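Local coordinates for uncharacterized protein (Bacillus subtilis, PDB 5DQV), which probably acts as a metal-dependent nucleotide pyrophosphohydrolase built on an all-helical HD domain, at residues Asn51-Ile56 / Ala96-His101; Glu122-Gln127 / Met175-Thr180. One frame throughout, in Å; residues are numbered along the deposited sequence. Where two conformers were deposited one is given.

Contact 1: Asn51-Ile56 / Ala96-His101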
loop_
_atom_site.group_PDB
_atom_site.type_symbol
_atom_site.label_atom_id
_atom_site.label_comp_id
_atom_site.label_asym_id
_atom_site.label_seq_id
_atom_site.Cartn_x
_atom_site.Cartn_y
_atom_site.Cartn_z
ATOM N N ASN A 51 -11.441 26.241 18.004
ATOM C CA ASN A 51 -11.901 26.566 19.367
ATOM C C ASN A 51 -12.891 25.564 19.914
ATOM O O ASN A 51 -13.876 25.957 20.540
ATOM C CB ASN A 51 -12.555 27.961 19.411
ATOM C CG ASN A 51 -11.559 29.075 19.307
ATOM O OD1 ASN A 51 -11.496 29.764 18.300
ATOM N ND2 ASN A 51 -10.794 29.272 20.361
ATOM N N ALA A 52 -12.632 24.276 19.686
ATOM C CA ALA A 52 -13.461 23.211 20.199
ATOM C C ALA A 52 -12.904 22.840 21.579
ATOM O O ALA A 52 -11.817 23.293 21.952
ATOM C CB ALA A 52 -13.434 22.031 19.244
ATOM N N ASP A 53 -13.649 22.078 22.357
ATOM C CA ASP A 53 -13.147 21.608 23.657
ATOM C C ASP A 53 -12.050 20.585 23.451
ATOM O O ASP A 53 -12.334 19.464 23.010
ATOM C CB ASP A 53 -14.264 20.972 24.453
ATOM C CG ASP A 53 -13.821 20.567 25.877
ATOM O OD1 ASP A 53 -12.810 19.838 26.142
ATOM O OD2 ASP A 53 -14.538 20.983 26.752
ATOM N N LEU A 54 -10.809 20.938 23.774
ATOM C CA LEU A 54 -9.653 20.074 23.405
ATOM C C LEU A 54 -9.593 18.746 24.193
ATOM O O LEU A 54 -9.135 17.705 23.668
ATOM C CB LEU A 54 -8.326 20.828 23.574
ATOM C CG LEU A 54 -8.089 22.045 22.694
ATOM C CD1 LEU A 54 -6.650 22.616 22.836
ATOM C CD2 LEU A 54 -8.432 21.758 21.191
ATOM N N PHE A 55 -10.052 18.779 25.444
ATOM C CA PHE A 55 -10.033 17.567 26.229
ATOM C C PHE A 55 -11.012 16.562 25.657
ATOM O O PHE A 55 -10.701 15.364 25.543
ATOM C CB PHE A 55 -10.318 17.849 27.711
ATOM C CG PHE A 55 -10.265 16.616 28.571
ATOM C CD1 PHE A 55 -9.070 15.937 28.733
ATOM C CD2 PHE A 55 -11.402 16.135 29.190
ATOM C CE1 PHE A 55 -8.998 14.811 29.493
ATOM C CE2 PHE A 55 -11.358 15.022 29.950
ATOM C CZ PHE A 55 -10.130 14.349 30.124
ATOM N N ILE A 56 -12.192 17.041 25.258
ATOM C CA ILE A 56 -13.189 16.128 24.722
ATOM C C ILE A 56 -12.695 15.626 23.371
ATOM O O ILE A 56 -12.836 14.443 23.044
ATOM C CB ILE A 56 -14.608 16.781 24.597
ATOM C CG1 ILE A 56 -15.200 17.159 25.969
ATOM C CG2 ILE A 56 -15.539 15.876 23.849
ATOM C CD1 ILE A 56 -15.270 15.960 26.987
ATOM N N ALA A 96 -17.809 12.325 30.075
ATOM C CA ALA A 96 -17.893 10.962 29.626
ATOM C C ALA A 96 -19.119 10.718 28.708
ATOM O O ALA A 96 -19.016 10.079 27.656
ATOM C CB ALA A 96 -17.876 10.017 30.853
ATOM N N ASP A 97 -20.261 11.298 29.055
ATOM C CA ASP A 97 -21.454 11.201 28.215
ATOM C C ASP A 97 -21.198 11.838 26.820
ATOM O O ASP A 97 -21.633 11.280 25.781
ATOM C CB ASP A 97 -22.650 11.939 28.890
ATOM C CG ASP A 97 -23.345 11.119 29.940
ATOM O OD1 ASP A 97 -23.024 9.936 30.083
ATOM O OD2 ASP A 97 -24.235 11.660 30.642
ATOM N N ARG A 98 -20.520 13.004 26.799
ATOM C CA ARG A 98 -20.221 13.717 25.553
ATOM C C ARG A 98 -19.359 12.831 24.657
ATOM O O ARG A 98 -19.573 12.763 23.455
ATOM C CB ARG A 98 -19.470 15.047 25.814
ATOM C CG ARG A 98 -20.303 16.207 26.332
ATOM C CD ARG A 98 -19.445 17.441 26.715
ATOM N NE ARG A 98 -18.939 18.192 25.558
ATOM C CZ ARG A 98 -18.119 19.247 25.632
ATOM N NH1 ARG A 98 -17.715 19.727 26.811
ATOM N NH2 ARG A 98 -17.720 19.856 24.513
ATOM N N VAL A 99 -18.355 12.190 25.261
ATOM C CA VAL A 99 -17.446 11.341 24.530
ATOM C C VAL A 99 -18.221 10.147 23.948
ATOM O O VAL A 99 -18.118 9.871 22.746
ATOM C CB VAL A 99 -16.287 10.874 25.394
ATOM C CG1 VAL A 99 -15.562 9.695 24.707
ATOM C CG2 VAL A 99 -15.337 12.082 25.616
ATOM N N ILE A 100 -19.113 9.552 24.742
ATOM C CA ILE A 100 -19.909 8.419 24.276
ATOM C C ILE A 100 -20.822 8.837 23.113
ATOM O O ILE A 100 -20.912 8.114 22.094
ATOM C CB ILE A 100 -20.642 7.745 25.482
ATOM C CG1 ILE A 100 -19.643 7.070 26.424
ATOM C CG2 ILE A 100 -21.814 6.762 25.052
ATOM C CD1 ILE A 100 -18.636 6.074 25.761
ATOM N N HIS A 101 -21.458 10.000 23.223
ATOM C CA HIS A 101 -22.347 10.481 22.183
ATOM C C HIS A 101 -21.591 10.660 20.858
ATOM O O HIS A 101 -22.134 10.393 19.799
ATOM C CB HIS A 101 -23.052 11.782 22.595
ATOM C CG HIS A 101 -24.181 11.598 23.573
ATOM N ND1 HIS A 101 -25.271 10.786 23.323
ATOM C CD2 HIS A 101 -24.425 12.188 24.770
ATOM C CE1 HIS A 101 -26.111 10.850 24.344
ATOM N NE2 HIS A 101 -25.617 11.689 25.238
#
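Asp53 and Ile56, at the start of helix 54-63, meet Arg98 and Val99 of helix 93-106, a helix-to-helix contact within the HD domain. The chain enters it through Asn51, which ends the preceding helix in a Schellman motif, and Ala52, whose methyl packs on helix 121-132. Asp53 is the N-cap of helix 54-63, and its two carboxylate oxygens are put to different uses. OD1 accepts the capping bond from Ile56 N, 3.0 Å away, with the donor lying above the carboxylate plane. OD2 faces the other helix and takes a weak, bent hydrogen bond from Arg98 NH1 (3.4 Å, 138° at the hydrogen). The carboxylate and guanidinium planes stand 87° apart, so this salt bridge lacks the flat, two-pronged pairing that such groups can form. CG of Asp53 lies anti to the backbone N (chi1 -175°), which lets one carboxylate both cap its own helix and turn toward the arginine. The stronger partner of Arg98 is Glu122, which pairs with NH2. In this conformer of Arg98, one of two, the chain bends at chi3, and Ile56 slides beneath the flat group: CG1 sits over the centre of one guanidinium face, 3.6 Å from CZ. A methylene thus covers one face of the cation, while Glu122 pairs with NH2 and Asp53 more weakly with NH1. Farther inward the contact becomes apolar, as buried Ile56 meets buried Val99, with CD1 of Ile56 4.1 Å from CG2 of Val99.

Contact 2: Glu122-Gln127 / Met175-Thr180; sequences EGKVVQ and MMNTDT
The side-chain amides of Gln127 and Asn177 are nearly coplanar, 13° apart, and meet within their common plane, while CB and CG of Lys124 lie over one face of the Asn177 amide. ND2 of Asn177 donates to OE1 of Gln127 over 2.7 Å, in an almost straight bond (172° at the hydrogen) that arrives in the carbonyl plane on a lone pair. The same ND2 also makes a weak bond to the main-chain O of Lys124, at 3.4 Å. Lys124 crosses Asn177 at about a right angle, its CG 3.6 Å from CG of Asn177, and its extended chain leads the amine away. One residue on, Thr178 lays its CG2 4.1 Å from CG2 of Val125, while its OG1 caps helix 179-202 by accepting from Ala181 N. Asp128, next along helix 121-132, accepts from the main-chain N of both Asn177 and Thr178. A leucine in place of Asn177 would probably leave Gln127 OE1 and Lys124 O without this donor and the Gln127 amide freer to turn. The short in-plane bond and the lysine methylenes over the face together hold the Asn177 amide flat, with the bond to Lys124 O secondary.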
loop_
_atom_site.group_PDB
_atom_site.type_symbol
_atom_site.label_atom_id
_atom_site.label_comp_id
_atom_site.label_asym_id
_atom_site.label_seq_id
_atom_site.Cartn_x
_atom_site.Cartn_y
_atom_site.Cartn_z
ATOM N N GLU A 122 -17.248 18.893 18.614
ATOM C CA GLU A 122 -16.072 18.035 18.841
ATOM C C GLU A 122 -16.124 16.777 18.010
ATOM O O GLU A 122 -15.089 16.280 17.542
ATOM C CB GLU A 122 -15.968 17.658 20.315
ATOM C CG GLU A 122 -15.578 18.814 21.214
ATOM C CD GLU A 122 -16.674 19.876 21.403
ATOM O OE1 GLU A 122 -17.893 19.550 21.403
ATOM O OE2 GLU A 122 -16.299 21.053 21.564
ATOM N N GLY A 123 -17.315 16.218 17.857
ATOM C CA GLY A 123 -17.448 15.035 17.022
ATOM C C GLY A 123 -17.050 15.302 15.566
ATOM O O GLY A 123 -16.407 14.489 14.933
ATOM N N LYS A 124 -17.401 16.486 15.072
ATOM C CA LYS A 124 -17.041 16.878 13.708
ATOM C C LYS A 124 -15.539 17.026 13.563
ATOM O O LYS A 124 -14.972 16.636 12.543
ATOM C CB LYS A 124 -17.758 18.151 13.309
ATOM C CG LYS A 124 -19.219 17.944 13.014
ATOM C CD LYS A 124 -19.954 19.235 12.877
ATOM C CE LYS A 124 -21.422 18.988 12.383
ATOM N NZ LYS A 124 -22.076 20.307 12.302
ATOM N N VAL A 125 -14.871 17.547 14.612
ATOM C CA VAL A 125 -13.428 17.641 14.586
ATOM C C VAL A 125 -12.772 16.230 14.510
ATOM O O VAL A 125 -11.889 16.009 13.722
ATOM C CB VAL A 125 -12.895 18.471 15.789
ATOM C CG1 VAL A 125 -11.376 18.349 15.953
ATOM C CG2 VAL A 125 -13.308 19.970 15.653
ATOM N N VAL A 126 -13.210 15.321 15.366
ATOM C CA VAL A 126 -12.688 13.944 15.375
ATOM C C VAL A 126 -12.930 13.252 14.045
ATOM O O VAL A 126 -12.040 12.543 13.512
ATOM C CB VAL A 126 -13.268 13.141 16.543
ATOM C CG1 VAL A 126 -12.802 11.681 16.492
ATOM C CG2 VAL A 126 -12.888 13.812 17.938
ATOM N N GLN A 127 -14.132 13.439 13.506
ATOM C CA GLN A 127 -14.511 12.805 12.252
ATOM C C GLN A 127 -13.577 13.271 11.150
ATOM O O GLN A 127 -13.056 12.469 10.383
ATOM C CB GLN A 127 -15.992 13.106 11.934
ATOM C CG GLN A 127 -16.478 12.513 10.628
ATOM C CD GLN A 127 -17.956 12.722 10.395
ATOM O OE1 GLN A 127 -18.427 13.848 10.208
ATOM N NE2 GLN A 127 -18.706 11.641 10.448
ATOM N N MET A 175 -16.655 15.915 2.219
ATOM C CA MET A 175 -17.467 15.679 3.448
ATOM C C MET A 175 -16.791 16.174 4.724
ATOM O O MET A 175 -17.226 15.865 5.826
ATOM C CB MET A 175 -17.820 14.180 3.574
ATOM C CG MET A 175 -18.757 13.641 2.411
ATOM S SD MET A 175 -18.593 11.811 2.344
ATOM C CE MET A 175 -20.025 11.507 3.363
ATOM N N MET A 176 -15.756 16.982 4.571
ATOM C CA MET A 176 -15.069 17.584 5.712
ATOM C C MET A 176 -16.019 18.597 6.336
ATOM O O MET A 176 -16.701 19.386 5.619
ATOM C CB MET A 176 -13.760 18.229 5.247
ATOM C CG MET A 176 -12.715 17.212 4.772
ATOM S SD MET A 176 -12.017 16.190 6.123
ATOM C CE MET A 176 -11.331 14.981 5.008
ATOM N N ASN A 177 -16.074 18.553 7.681
ATOM C CA ASN A 177 -16.887 19.419 8.466
ATOM C C ASN A 177 -16.293 20.842 8.695
ATOM O O ASN A 177 -16.999 21.836 8.573
ATOM C CB ASN A 177 -17.175 18.764 9.815
ATOM C CG ASN A 177 -17.950 17.458 9.674
ATOM O OD1 ASN A 177 -19.139 17.456 9.267
ATOM N ND2 ASN A 177 -17.310 16.344 10.098
ATOM N N THR A 178 -15.022 20.929 9.070
ATOM C CA THR A 178 -14.464 22.203 9.553
ATOM C C THR A 178 -13.665 22.880 8.455
ATOM O O THR A 178 -13.139 22.207 7.554
ATOM C CB THR A 178 -13.577 21.993 10.811
ATOM O OG1 THR A 178 -12.453 21.155 10.491
ATOM C CG2 THR A 178 -14.371 21.315 11.942
ATOM N N ASP A 179 -13.585 24.209 8.550
ATOM C CA ASP A 179 -12.731 25.004 7.693
ATOM C C ASP A 179 -11.271 24.544 7.791
ATOM O O ASP A 179 -10.613 24.401 6.755
ATOM C CB ASP A 179 -12.852 26.494 8.052
ATOM C CG ASP A 179 -14.216 27.089 7.651
ATOM O OD1 ASP A 179 -14.932 26.440 6.848
ATOM O OD2 ASP A 179 -14.555 28.192 8.144
ATOM N N THR A 180 -10.794 24.283 9.016
ATOM C CA THR A 180 -9.413 23.878 9.214
ATOM C C THR A 180 -9.134 22.556 8.495
ATOM O O THR A 180 -8.150 22.421 7.756
ATOM C CB THR A 180 -9.049 23.758 10.704
ATOM O OG1 THR A 180 -9.275 25.025 11.335
ATOM C CG2 THR A 180 -7.546 23.364 10.862
#

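Contact 1 closes before contact 2 opens along the chain, and their centres lie 13 Å apart. Helices 93-106 and 121-132 are consecutive, and Glu122 at the start of the latter connects the two sites: OE1 forms a salt bridge with Arg98 NH2 (3.1 Å), and OE2 probably accepts from Asp53 N (2.9 Å). Contact 1 thus ties helices 54-63 and 93-106 together beside helix 121-132, and contact 2 fastens the beginning of the C-terminal helix 179-202 to that same helix. Both contacts therefore border helix 121-132, which supplies Asp130 to the nickel site, and contact 1 involves helix 54-63, which leads directly into the ligands His64 and Asp65; neither contact reaches the metal.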